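PDB 2WW8: CELL WALL surface anchor family protein from Streptococcus pneumoniae, which is the pilus adhesin RrgA, a multidomain surface protein that probably mediates recognition of host cells. Local coordinates for residues D367-L370 with T371-R375; W521-G525 with N526-D530. One frame throughout, in Å; residues are numbered along the deposited sequence.

Contact 1 of 2, residues D367-L370 with T371-R375; sequences DEIL and TQQAR. With CA (calcium ion), chain C.
T371 folds its hydroxyl back onto D367, one turn earlier. Its CB comes within 3.1 Å of D367 O, and with OG1 beside its own backbone N (chi1 -65°) the hydroxyl reaches that carbonyl at 2.9 Å, from above the carbonyl plane. T371 N bonds to the same D367 O at 2.8 Å, so one oxygen is gripped by hydroxyl and amide together. At its tip OG1 also accepts a bond from a water that binds the calcium ion. D367 spreads both carboxylate oxygens onto the metal, OD1 at 2.6 Å and OD2 at 2.4 Å; OD1 is shared with Y532 OH, which helps fix the carboxylate's rotation. E368 and Q372 run side by side, their flat ends nearly perpendicular, while E368 OE1 pairs with K365. The Q373 amide passes across I369, its NE2 3.9 Å from I369 CG2, and is held by L322 and L324. A374 N bonds to L370 O at 3.0 Å. I369 and L370 pack the last turn of helix 359-373 on the central parallel sheet of what is probably a von Willebrand factor A (integrin I)-like domain, I369 against strands 225-232 and 269-275, L370 against 225-232 and 379-386.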
ATOM      1  N   ASP A 367     -27.859 -34.184  -4.029  1.00 13.24           N
ATOM      2  CA  ASP A 367     -27.580 -35.533  -3.481  1.00 13.52           C
ATOM      3  C   ASP A 367     -26.555 -36.289  -4.343  1.00 15.06           C
ATOM      4  O   ASP A 367     -25.664 -36.922  -3.787  1.00 12.64           O
ATOM      5  CB  ASP A 367     -28.910 -36.308  -3.447  1.00 14.82           C
ATOM      6  CG  ASP A 367     -28.822 -37.600  -2.674  1.00 16.39           C
ATOM      7  OD1 ASP A 367     -28.078 -37.686  -1.693  1.00 15.15           O
ATOM      8  OD2 ASP A 367     -29.537 -38.553  -3.006  1.00 15.10           O
ATOM      9  N   GLU A 368     -26.648 -36.189  -5.677  1.00 13.14           N
ATOM     10  CA  GLU A 368     -25.671 -36.802  -6.579  1.00 14.25           C
ATOM     11  C   GLU A 368     -24.247 -36.299  -6.357  1.00 11.97           C
ATOM     12  O   GLU A 368     -23.302 -37.096  -6.206  1.00 12.07           O
ATOM     13  CB  GLU A 368     -26.083 -36.583  -8.060  1.00 15.66           C
ATOM     14  CG  GLU A 368     -25.087 -37.063  -9.076  1.00 18.56           C
ATOM     15  CD  GLU A 368     -25.644 -36.923 -10.519  1.00 31.51           C
ATOM     16  OE1 GLU A 368     -26.623 -36.195 -10.823  1.00 30.01           O
ATOM     17  OE2 GLU A 368     -25.114 -37.609 -11.400  1.00 34.79           O
ATOM     18  N   ILE A 369     -24.068 -34.982  -6.330  1.00 11.40           N
ATOM     19  CA  ILE A 369     -22.748 -34.411  -6.063  1.00 11.76           C
ATOM     20  C   ILE A 369     -22.168 -34.894  -4.721  1.00 13.59           C
ATOM     21  O   ILE A 369     -21.020 -35.312  -4.671  1.00 13.90           O
ATOM     22  CB  ILE A 369     -22.770 -32.862  -6.115  1.00 12.71           C
ATOM     23  CG1 ILE A 369     -23.058 -32.462  -7.572  1.00 17.17           C
ATOM     24  CG2 ILE A 369     -21.472 -32.247  -5.509  1.00 11.82           C
ATOM     25  CD1 ILE A 369     -23.329 -30.997  -7.682  1.00 13.63           C
ATOM     26  N   LEU A 370     -22.932 -34.786  -3.642  1.00 13.77           N
ATOM     27  CA  LEU A 370     -22.426 -35.220  -2.303  1.00 14.15           C
ATOM     28  C   LEU A 370     -22.193 -36.730  -2.268  1.00 14.07           C
ATOM     29  O   LEU A 370     -21.143 -37.183  -1.797  1.00 13.19           O
ATOM     30  CB  LEU A 370     -23.438 -34.784  -1.264  1.00 12.94           C
ATOM     31  CG  LEU A 370     -23.481 -33.281  -1.016  1.00 13.57           C
ATOM     32  CD1 LEU A 370     -24.713 -32.980  -0.191  1.00 12.35           C
ATOM     33  CD2 LEU A 370     -22.126 -32.788  -0.298  1.00 10.16           C
ATOM     34  N   THR A 371     -23.117 -37.510  -2.842  1.00 13.20           N
ATOM     35  CA  THR A 371     -22.925 -38.951  -2.870  1.00 13.43           C
ATOM     36  C   THR A 371     -21.622 -39.312  -3.627  1.00 13.21           C
ATOM     37  O   THR A 371     -20.824 -40.164  -3.217  1.00 11.97           O
ATOM     38  CB  THR A 371     -24.211 -39.673  -3.415  1.00 13.89           C
ATOM     39  OG1 THR A 371     -25.292 -39.440  -2.484  1.00 13.14           O
ATOM     40  CG2 THR A 371     -23.945 -41.194  -3.440  1.00 16.37           C
ATOM     41  N   GLN A 372     -21.442 -38.693  -4.789  1.00 10.89           N
ATOM     42  CA  GLN A 372     -20.358 -39.107  -5.676  1.00 11.86           C
ATOM     43  C   GLN A 372     -19.042 -38.456  -5.310  1.00 11.43           C
ATOM     44  O   GLN A 372     -18.004 -39.083  -5.477  1.00 13.72           O
ATOM     45  CB  GLN A 372     -20.686 -38.769  -7.116  1.00 12.34           C
ATOM     46  CG  GLN A 372     -21.797 -39.716  -7.571  1.00 20.04           C
ATOM     47  CD  GLN A 372     -22.070 -39.481  -9.015  1.00 29.20           C
ATOM     48  OE1 GLN A 372     -21.395 -38.649  -9.629  1.00 30.64           O
ATOM     49  NE2 GLN A 372     -23.050 -40.175  -9.573  1.00 31.16           N
ATOM     50  N   GLN A 373     -19.089 -37.232  -4.795  1.00 10.10           N
ATOM     51  CA  GLN A 373     -17.833 -36.474  -4.652  1.00 10.88           C
ATOM     52  C   GLN A 373     -17.427 -36.100  -3.217  1.00  9.72           C
ATOM     53  O   GLN A 373     -16.275 -35.754  -3.026  1.00 13.48           O
ATOM     54  CB  GLN A 373     -17.902 -35.195  -5.465  1.00  9.48           C
ATOM     55  CG  GLN A 373     -18.312 -35.428  -6.968  1.00 12.49           C
ATOM     56  CD  GLN A 373     -18.438 -34.054  -7.646  1.00 15.79           C
ATOM     57  OE1 GLN A 373     -17.601 -33.179  -7.415  1.00 16.71           O
ATOM     58  NE2 GLN A 373     -19.435 -33.851  -8.447  1.00 12.40           N
ATOM     59  N   ALA A 374     -18.319 -36.162  -2.236  1.00 10.32           N
ATOM     60  CA  ALA A 374     -17.959 -35.728  -0.888  1.00 12.03           C
ATOM     61  C   ALA A 374     -16.912 -36.670  -0.280  1.00 12.40           C
ATOM     62  O   ALA A 374     -16.860 -37.881  -0.571  1.00  9.85           O
ATOM     63  CB  ALA A 374     -19.208 -35.686   0.013  1.00 10.42           C
ATOM     64  N   ARG A 375     -16.080 -36.094   0.582  1.00 11.19           N
ATOM     65  CA  ARG A 375     -15.196 -36.885   1.372  1.00 11.78           C
ATOM     66  C   ARG A 375     -15.911 -37.747   2.408  1.00 13.18           C
ATOM     67  O   ARG A 375     -16.973 -37.399   2.902  1.00 12.44           O
ATOM     68  CB  ARG A 375     -14.106 -36.021   2.015  1.00 10.44           C
ATOM     69  CG  ARG A 375     -13.294 -35.311   0.925  1.00  7.37           C
ATOM     70  CD  ARG A 375     -12.515 -34.195   1.608  1.00 11.42           C
ATOM     71  NE  ARG A 375     -13.428 -33.076   1.831  1.00 13.18           N
ATOM     72  CZ  ARG A 375     -13.002 -31.846   2.110  1.00  9.68           C
ATOM     73  NH1 ARG A 375     -11.709 -31.665   2.326  1.00  5.67           N
ATOM     74  NH2 ARG A 375     -13.861 -30.858   2.289  1.00  9.35           N
TER
HETATM   75 CA    CA C1001     -29.170 -39.977  -1.104  1.00 21.55          CA
HETATM   76  O   HOH W   1     -27.038 -41.045  -1.515  1.00 18.54           O
HETATM   77  O   HOH W   2     -30.227 -41.597  -2.490  1.00 19.77           O
HETATM   78  O   HOH W   3     -29.727 -41.930   0.275  1.00 11.58           O

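Contact 2 of 2, residues W521-G525 with N526-D530. With CA (calcium ion), chain C.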
ATOM      1  N   TRP A 521     -41.866 -36.556  -0.539  1.00 13.25           N
ATOM      2  CA  TRP A 521     -41.597 -37.976  -0.448  1.00 12.59           C
ATOM      3  C   TRP A 521     -40.234 -38.355  -1.024  1.00 13.25           C
ATOM      4  O   TRP A 521     -39.562 -39.260  -0.459  1.00 11.47           O
ATOM      5  CB  TRP A 521     -42.720 -38.766  -1.149  1.00 12.08           C
ATOM      6  CG  TRP A 521     -44.030 -38.597  -0.491  1.00 13.43           C
ATOM      7  CD1 TRP A 521     -44.270 -38.399   0.834  1.00 14.55           C
ATOM      8  CD2 TRP A 521     -45.311 -38.701  -1.118  1.00 13.47           C
ATOM      9  NE1 TRP A 521     -45.625 -38.343   1.062  1.00 16.68           N
ATOM     10  CE2 TRP A 521     -46.283 -38.489  -0.127  1.00 16.74           C
ATOM     11  CE3 TRP A 521     -45.721 -38.897  -2.434  1.00 15.12           C
ATOM     12  CZ2 TRP A 521     -47.652 -38.516  -0.404  1.00 17.33           C
ATOM     13  CZ3 TRP A 521     -47.086 -38.909  -2.717  1.00 15.43           C
ATOM     14  CH2 TRP A 521     -48.019 -38.718  -1.719  1.00 15.55           C
ATOM     15  N   TYR A 522     -39.867 -37.705  -2.134  1.00 13.78           N
ATOM     16  CA  TYR A 522     -38.545 -37.863  -2.739  1.00 12.07           C
ATOM     17  C   TYR A 522     -37.469 -37.529  -1.655  1.00 13.52           C
ATOM     18  O   TYR A 522     -36.495 -38.274  -1.425  1.00 11.55           O
ATOM     19  CB  TYR A 522     -38.298 -37.014  -3.990  1.00 11.34           C
ATOM     20  CG  TYR A 522     -36.773 -36.894  -4.179  1.00 11.74           C
ATOM     21  CD1 TYR A 522     -35.985 -37.958  -4.636  1.00 15.14           C
ATOM     22  CD2 TYR A 522     -36.116 -35.737  -3.778  1.00 14.18           C
ATOM     23  CE1 TYR A 522     -34.592 -37.814  -4.726  1.00  9.39           C
ATOM     24  CE2 TYR A 522     -34.725 -35.579  -3.846  1.00 12.76           C
ATOM     25  CZ  TYR A 522     -34.005 -36.636  -4.349  1.00 13.16           C
ATOM     26  OH  TYR A 522     -32.637 -36.529  -4.408  1.00 19.76           O
ATOM     27  N   TYR A 523     -37.643 -36.385  -0.998  1.00 11.32           N
ATOM     28  CA  TYR A 523     -36.680 -35.893  -0.004  1.00 11.55           C
ATOM     29  C   TYR A 523     -36.565 -36.898   1.149  1.00 12.64           C
ATOM     30  O   TYR A 523     -35.442 -37.319   1.509  1.00 11.30           O
ATOM     31  CB  TYR A 523     -37.101 -34.511   0.526  1.00 11.62           C
ATOM     32  CG  TYR A 523     -36.114 -33.931   1.528  1.00 11.76           C
ATOM     33  CD1 TYR A 523     -36.179 -34.262   2.883  1.00 14.12           C
ATOM     34  CD2 TYR A 523     -35.121 -33.052   1.106  1.00 11.21           C
ATOM     35  CE1 TYR A 523     -35.254 -33.720   3.839  1.00 14.11           C
ATOM     36  CE2 TYR A 523     -34.241 -32.482   2.022  1.00 11.95           C
ATOM     37  CZ  TYR A 523     -34.301 -32.833   3.353  1.00 13.36           C
ATOM     38  OH  TYR A 523     -33.351 -32.268   4.190  1.00 15.85           O
ATOM     39  N   ASN A 524     -37.704 -37.282   1.726  1.00 13.89           N
ATOM     40  CA  ASN A 524     -37.735 -38.239   2.831  1.00 15.49           C
ATOM     41  C   ASN A 524     -37.068 -39.558   2.447  1.00 14.63           C
ATOM     42  O   ASN A 524     -36.387 -40.187   3.264  1.00 13.79           O
ATOM     43  CB  ASN A 524     -39.181 -38.591   3.226  1.00 15.12           C
ATOM     44  CG  ASN A 524     -39.870 -37.445   3.947  1.00 19.33           C
ATOM     45  OD1 ASN A 524     -39.217 -36.514   4.408  1.00 14.13           O
ATOM     46  ND2 ASN A 524     -41.190 -37.515   4.038  1.00 12.47           N
ATOM     47  N   GLY A 525     -37.302 -39.962   1.209  1.00 10.96           N
ATOM     48  CA  GLY A 525     -36.794 -41.273   0.794  1.00 11.90           C
ATOM     49  C   GLY A 525     -35.304 -41.341   0.456  1.00 11.07           C
ATOM     50  O   GLY A 525     -34.701 -42.396   0.589  1.00 12.08           O
ATOM     51  N   ASN A 526     -34.719 -40.229   0.012  1.00 11.70           N
ATOM     52  CA  ASN A 526     -33.384 -40.251  -0.620  1.00 12.85           C
ATOM     53  C   ASN A 526     -32.409 -39.207  -0.119  1.00 13.46           C
ATOM     54  O   ASN A 526     -31.213 -39.254  -0.466  1.00 15.35           O
ATOM     55  CB  ASN A 526     -33.573 -39.963  -2.139  1.00 13.28           C
ATOM     56  CG  ASN A 526     -34.500 -40.988  -2.781  1.00 13.61           C
ATOM     57  OD1 ASN A 526     -34.102 -42.117  -3.040  1.00 15.95           O
ATOM     58  ND2 ASN A 526     -35.769 -40.644  -2.849  1.00 10.99           N
ATOM     59  N   ILE A 527     -32.912 -38.241   0.640  1.00 12.82           N
ATOM     60  CA  ILE A 527     -32.023 -37.229   1.179  1.00 13.98           C
ATOM     61  C   ILE A 527     -32.000 -37.254   2.703  1.00 12.84           C
ATOM     62  O   ILE A 527     -30.945 -37.274   3.299  1.00 14.50           O
ATOM     63  CB  ILE A 527     -32.386 -35.843   0.667  1.00 11.44           C
ATOM     64  CG1 ILE A 527     -32.071 -35.754  -0.840  1.00 15.03           C
ATOM     65  CG2 ILE A 527     -31.515 -34.750   1.424  1.00 13.68           C
ATOM     66  CD1 ILE A 527     -32.176 -34.400  -1.372  1.00 18.53           C
ATOM     67  N   ALA A 528     -33.153 -37.288   3.355  1.00 15.42           N
ATOM     68  CA  ALA A 528     -33.258 -37.333   4.814  1.00 15.91           C
ATOM     69  C   ALA A 528     -32.415 -38.436   5.501  1.00 18.21           C
ATOM     70  O   ALA A 528     -31.822 -38.169   6.533  1.00 17.93           O
ATOM     71  CB  ALA A 528     -34.719 -37.473   5.240  1.00 12.59           C
ATOM     72  N   PRO A 529     -32.334 -39.661   4.948  1.00 17.21           N
ATOM     73  CA  PRO A 529     -31.550 -40.722   5.644  1.00 17.82           C
ATOM     74  C   PRO A 529     -30.030 -40.491   5.586  1.00 16.70           C
ATOM     75  O   PRO A 529     -29.311 -41.130   6.298  1.00 17.07           O
ATOM     76  CB  PRO A 529     -31.875 -42.000   4.832  1.00 16.96           C
ATOM     77  CG  PRO A 529     -33.122 -41.615   4.027  1.00 19.71           C
ATOM     78  CD  PRO A 529     -32.985 -40.142   3.718  1.00 16.34           C
ATOM     79  N   ASP A 530     -29.535 -39.565   4.780  1.00 17.26           N
ATOM     80  CA  ASP A 530     -28.110 -39.298   4.658  1.00 16.61           C
ATOM     81  C   ASP A 530     -27.453 -38.390   5.706  1.00 17.95           C
ATOM     82  O   ASP A 530     -26.232 -38.333   5.745  1.00 18.40           O
ATOM     83  CB  ASP A 530     -27.845 -38.711   3.278  1.00 13.96           C
ATOM     84  CG  ASP A 530     -28.300 -39.681   2.153  1.00 14.67           C
ATOM     85  OD1 ASP A 530     -28.471 -40.897   2.388  1.00 16.13           O
ATOM     86  OD2 ASP A 530     -28.464 -39.211   1.025  1.00 13.06           O
TER
HETATM   87 CA    CA C1001     -29.170 -39.977  -1.104  1.00 21.55          CA
HETATM   88  O   HOH W   3     -29.727 -41.930   0.275  1.00 11.58           O
HETATM   89  O   HOH W   2     -30.227 -41.597  -2.490  1.00 19.77           O
HETATM   90  O   HOH W   1     -27.038 -41.045  -1.515  1.00 18.54           O
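N526 turns its side-chain amide back on Y522, at the end of helix 516-526. Its ND2 meets Y522 O at 2.9 Å, in the carbonyl plane and on a lone pair, and the acceptor lies close to the plane of the amide as well. With CG beside the backbone N (chi1 -58°), that amide is brought up to the Y522 ring, the side chains crossing at about a right angle while their planes stay 16° apart, with N526 ND2 3.2 Å from Y522 CD1. I424 O takes a further bond from ND2 and L426 N gives one to OD1, so both polar ends of the amide are held. This side-chain grip belongs to a helix end that leads into a turn carrying two calcium ligands: N526 O binds the ion at 2.3 Å and D530, the last residue of the 3-10 turn 528-530, binds it through OD2 at 2.4 Å. I527 touches both tyrosines with different branches. Its CB lies over one face of the Y523 ring, offset toward the rim, 4.2 Å from the centroid, a CH-pi contact, and CG2 touches Y523 CE2 at 3.6 Å; on the other branch CD1 packs on Y522 CE2 at 3.7 Å. Y523 O accepts both I527 N and A528 N, which arrive from opposite faces of its carbonyl plane.

Contacts 1 and 2 lie about 15 Å apart between centres and meet at one calcium ion. Contact 1 supplies a carboxylate from within helix 359-373; contact 2 supplies a main-chain oxygen and a carboxylate from the turn after helix 516-526, and three waters complete the set. Around the ion D367 OD1 stands 3.1 Å from D530 OD2, a closeness of like charges that the shared metal probably offsets, and D367 OD2 is 3.1 Å from N526 O. Beside this polar junction the two pack directly, D367 CB lying 3.9 Å from Y522 OH and 4.1 Å from I527 CG1. The calcium thus ties together two regions far apart in sequence.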